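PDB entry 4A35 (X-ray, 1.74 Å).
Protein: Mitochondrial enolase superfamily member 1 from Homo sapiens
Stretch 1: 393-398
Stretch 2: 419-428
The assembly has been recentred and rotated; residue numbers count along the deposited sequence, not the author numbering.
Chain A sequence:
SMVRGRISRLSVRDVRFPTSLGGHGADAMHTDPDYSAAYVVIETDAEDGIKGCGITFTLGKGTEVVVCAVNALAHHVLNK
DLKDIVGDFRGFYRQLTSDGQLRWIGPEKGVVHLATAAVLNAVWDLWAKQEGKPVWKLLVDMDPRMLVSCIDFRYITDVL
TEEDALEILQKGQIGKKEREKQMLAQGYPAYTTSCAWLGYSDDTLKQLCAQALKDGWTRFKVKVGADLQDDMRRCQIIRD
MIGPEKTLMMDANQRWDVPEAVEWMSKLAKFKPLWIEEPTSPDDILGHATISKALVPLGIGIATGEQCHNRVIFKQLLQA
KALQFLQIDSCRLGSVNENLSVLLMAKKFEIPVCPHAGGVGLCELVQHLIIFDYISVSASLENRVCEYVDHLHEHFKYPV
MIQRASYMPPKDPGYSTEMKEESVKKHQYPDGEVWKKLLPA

Stretch 1 393-398: HEHFKY
Stretch 2 419-428: MKEESVKKHQ

Stretch 1 opens with a short 3-10 segment, His393 to His395, in which Phe396 N donates to His393 O (3.1 Å), and then extends at Phe396 (phi/psi -102/141). Stretch 2 enters extended at Met419 and Lys420 and turns into a helix from Glu421 to His427. The register is set by a single beta bridge between Phe396 and Met419, CA to CA 4.3 Å, with the CA atoms of His395 and Lys420 5.5 Å apart; the two chains run locally antiparallel here. The contact buries 403 Å² in total.

Met419 (phi/psi -101/156; chi m, t, p) supplies the apolar part of the contact. Its CG lies over one face of the Phe396 ring, 3.6 Å from Phe396 CE2, an arrangement that lets the polarised methylene meet the pi cloud. Phe396 (chi1 m, chi2 79°) starts with CB pointing away, yet its ring end comes nearer. Met419 SD sits obliquely, 4.8 Å from the ring centroid, while Met419 CA approaches His395 O at 3.4 Å in a CA-H...O contact.

Lys420, at the N-cap position (phi/psi -69/123), ties both its backbone and its side chain to stretch 1. Its backbone N donates to His395 O at 2.8 Å and 173°, nearly linear. Its side chain, m at chi1 and t thereafter, stays extended and carries NZ to Glu394 O, a 2.7 Å hydrogen bond: here the ammonium's partner is a backbone carbonyl. The Glu394 side chain, chi1 p, leads away. A water donates to Phe396 O (2.8 Å) and weakly accepts from Lys420 NZ (3.3 Å). Lys420 O then receives Val424 N (2.9 Å), starting the helical ladder.

At the third residue of the helix, Ser423 (chi1 m) points its CA-to-CB bond toward stretch 1. Its OG and His395 ND1 form a 2.8 Å hydrogen bond in which either could be the donor; OG lies at the imidazole edge, near the ring plane, where the nitrogen is accessible. The CA-to-CB bond of His395 (chi1 m, chi2 -60°) points away overall, though His395 CB lies 4.2 Å from Met419 CE.

His427, four residues later, also points toward stretch 1 (chi m, 92°). Its ND1 donates back to Ser423 O at 2.8 Å, which anchors the ring against its own helix. The His395 and His427 rings meet obliquely, centroids 5.1 Å apart and planes at 63°, with His395 CE1 3.9 Å from His427 CE1. The rule that emerges is spacing: Ser423 and His427, one helical turn apart, together engage the single ring of His395.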

# COMPACT_ATOMS: atom_id res chain seq x y z
N HIS A 393 4.41 15.70 23.49
CA HIS A 393 3.69 16.97 23.27
C HIS A 393 4.58 18.20 23.53
O HIS A 393 4.35 19.23 22.89
CB HIS A 393 2.43 17.05 24.14
CG HIS A 393 1.53 15.88 23.95
ND1 HIS A 393 0.80 15.72 22.78
CD2 HIS A 393 1.38 14.77 24.72
CE1 HIS A 393 0.18 14.55 22.90
NE2 HIS A 393 0.49 13.95 24.06
N GLU A 394 5.61 18.09 24.39
CA GLU A 394 6.55 19.18 24.72
C GLU A 394 7.37 19.63 23.47
O GLU A 394 7.98 20.70 23.50
CB GLU A 394 7.50 18.79 25.89
CG GLU A 394 8.47 17.63 25.63
CD GLU A 394 7.94 16.22 25.80
OE1 GLU A 394 6.70 16.05 25.88
OE2 GLU A 394 8.76 15.28 25.89
N HIS A 395 7.36 18.82 22.38
CA HIS A 395 8.12 19.16 21.17
C HIS A 395 7.28 19.94 20.16
O HIS A 395 7.82 20.38 19.14
CB HIS A 395 8.73 17.90 20.52
CG HIS A 395 9.61 17.13 21.46
ND1 HIS A 395 10.74 17.70 22.02
CD2 HIS A 395 9.47 15.88 21.95
CE1 HIS A 395 11.27 16.77 22.80
NE2 HIS A 395 10.57 15.65 22.77
N PHE A 396 5.99 20.15 20.47
CA PHE A 396 5.08 20.91 19.61
C PHE A 396 4.90 22.32 20.19
O PHE A 396 4.78 22.50 21.41
CB PHE A 396 3.72 20.17 19.47
CG PHE A 396 3.89 18.98 18.55
CD1 PHE A 396 4.47 17.80 19.02
CD2 PHE A 396 3.68 19.10 17.17
CE1 PHE A 396 4.72 16.72 18.15
CE2 PHE A 396 3.95 18.03 16.29
CZ PHE A 396 4.47 16.86 16.78
N LYS A 397 4.84 23.30 19.30
CA LYS A 397 4.60 24.71 19.65
C LYS A 397 3.16 24.86 20.24
O LYS A 397 2.92 25.67 21.15
CB LYS A 397 4.82 25.59 18.40
CG LYS A 397 4.50 27.09 18.68
CD LYS A 397 4.84 28.06 17.53
CE LYS A 397 4.55 29.51 17.97
NZ LYS A 397 5.05 30.46 16.93
N TYR A 398 2.20 24.11 19.69
CA TYR A 398 0.78 24.15 20.10
C TYR A 398 0.37 22.77 20.63
O TYR A 398 -0.31 22.01 19.94
CB TYR A 398 -0.08 24.56 18.90
CG TYR A 398 0.37 25.85 18.26
CD1 TYR A 398 0.12 27.08 18.87
CD2 TYR A 398 1.12 25.84 17.07
CE1 TYR A 398 0.54 28.28 18.28
CE2 TYR A 398 1.54 27.03 16.48
CZ TYR A 398 1.23 28.25 17.08
OH TYR A 398 1.60 29.45 16.51
N MET A 419 6.50 22.22 14.97
CA MET A 419 7.36 21.70 16.02
C MET A 419 8.31 22.77 16.48
O MET A 419 8.65 23.68 15.72
CB MET A 419 8.11 20.45 15.55
CG MET A 419 7.14 19.30 15.26
SD MET A 419 7.99 17.75 14.75
CE MET A 419 8.57 17.14 16.41
N LYS A 420 8.79 22.62 17.70
CA LYS A 420 9.81 23.50 18.26
C LYS A 420 11.14 23.25 17.50
O LYS A 420 11.60 22.10 17.42
CB LYS A 420 9.97 23.26 19.78
CG LYS A 420 8.77 23.73 20.60
CD LYS A 420 9.00 23.46 22.05
CE LYS A 420 7.74 23.79 22.86
NZ LYS A 420 7.90 23.33 24.26
N GLU A 421 11.71 24.30 16.89
CA GLU A 421 12.95 24.13 16.12
C GLU A 421 14.08 23.55 16.97
O GLU A 421 14.81 22.73 16.44
CB GLU A 421 13.36 25.41 15.37
CG GLU A 421 12.52 25.57 14.10
CD GLU A 421 12.80 24.56 12.99
OE1 GLU A 421 13.99 24.26 12.75
OE2 GLU A 421 11.84 24.07 12.35
N GLU A 422 14.21 23.92 18.28
CA GLU A 422 15.23 23.31 19.17
C GLU A 422 15.01 21.76 19.26
O GLU A 422 15.98 21.00 19.11
CB GLU A 422 15.22 23.97 20.57
N SER A 423 13.74 21.31 19.42
CA SER A 423 13.37 19.88 19.44
C SER A 423 13.73 19.20 18.11
O SER A 423 14.30 18.11 18.11
CB SER A 423 11.88 19.69 19.71
OG SER A 423 11.61 20.13 21.02
N VAL A 424 13.38 19.83 16.97
CA VAL A 424 13.69 19.23 15.65
C VAL A 424 15.21 19.02 15.48
O VAL A 424 15.67 17.90 15.20
CB VAL A 424 13.12 20.13 14.53
CG1 VAL A 424 13.61 19.68 13.15
CG2 VAL A 424 11.59 20.17 14.59
N LYS A 425 15.97 20.08 15.75
CA LYS A 425 17.44 20.02 15.58
C LYS A 425 18.11 18.99 16.49
O LYS A 425 19.00 18.28 16.01
CB LYS A 425 18.03 21.43 15.82
CG LYS A 425 17.56 22.38 14.74
CD LYS A 425 18.06 23.80 14.86
CE LYS A 425 17.49 24.62 13.72
NZ LYS A 425 18.01 24.17 12.38
N LYS A 426 17.68 18.86 17.76
CA LYS A 426 18.30 17.90 18.69
C LYS A 426 18.01 16.45 18.26
O LYS A 426 18.80 15.55 18.54
CB LYS A 426 17.76 18.08 20.13
CG LYS A 426 18.62 18.97 21.04
CD LYS A 426 18.01 19.03 22.44
CE LYS A 426 18.90 19.76 23.42
NZ LYS A 426 18.29 19.81 24.77
N HIS A 427 16.83 16.24 17.63
CA HIS A 427 16.35 14.88 17.29
C HIS A 427 16.44 14.50 15.79
O HIS A 427 16.05 13.38 15.40
CB HIS A 427 14.89 14.76 17.79
CG HIS A 427 14.81 14.81 19.28
ND1 HIS A 427 14.62 16.02 19.96
CD2 HIS A 427 14.97 13.81 20.19
CE1 HIS A 427 14.64 15.71 21.25
NE2 HIS A 427 14.83 14.39 21.43
N GLN A 428 17.06 15.39 14.98
CA GLN A 428 17.27 15.12 13.57
C GLN A 428 18.21 13.92 13.41
O GLN A 428 19.21 13.78 14.14
CB GLN A 428 17.86 16.34 12.90
CG GLN A 428 17.66 16.38 11.43
CD GLN A 428 17.93 17.74 10.85
OE1 GLN A 428 18.02 18.77 11.56
NE2 GLN A 428 17.98 17.75 9.53
O HOH W 1 4.87 22.15 24.17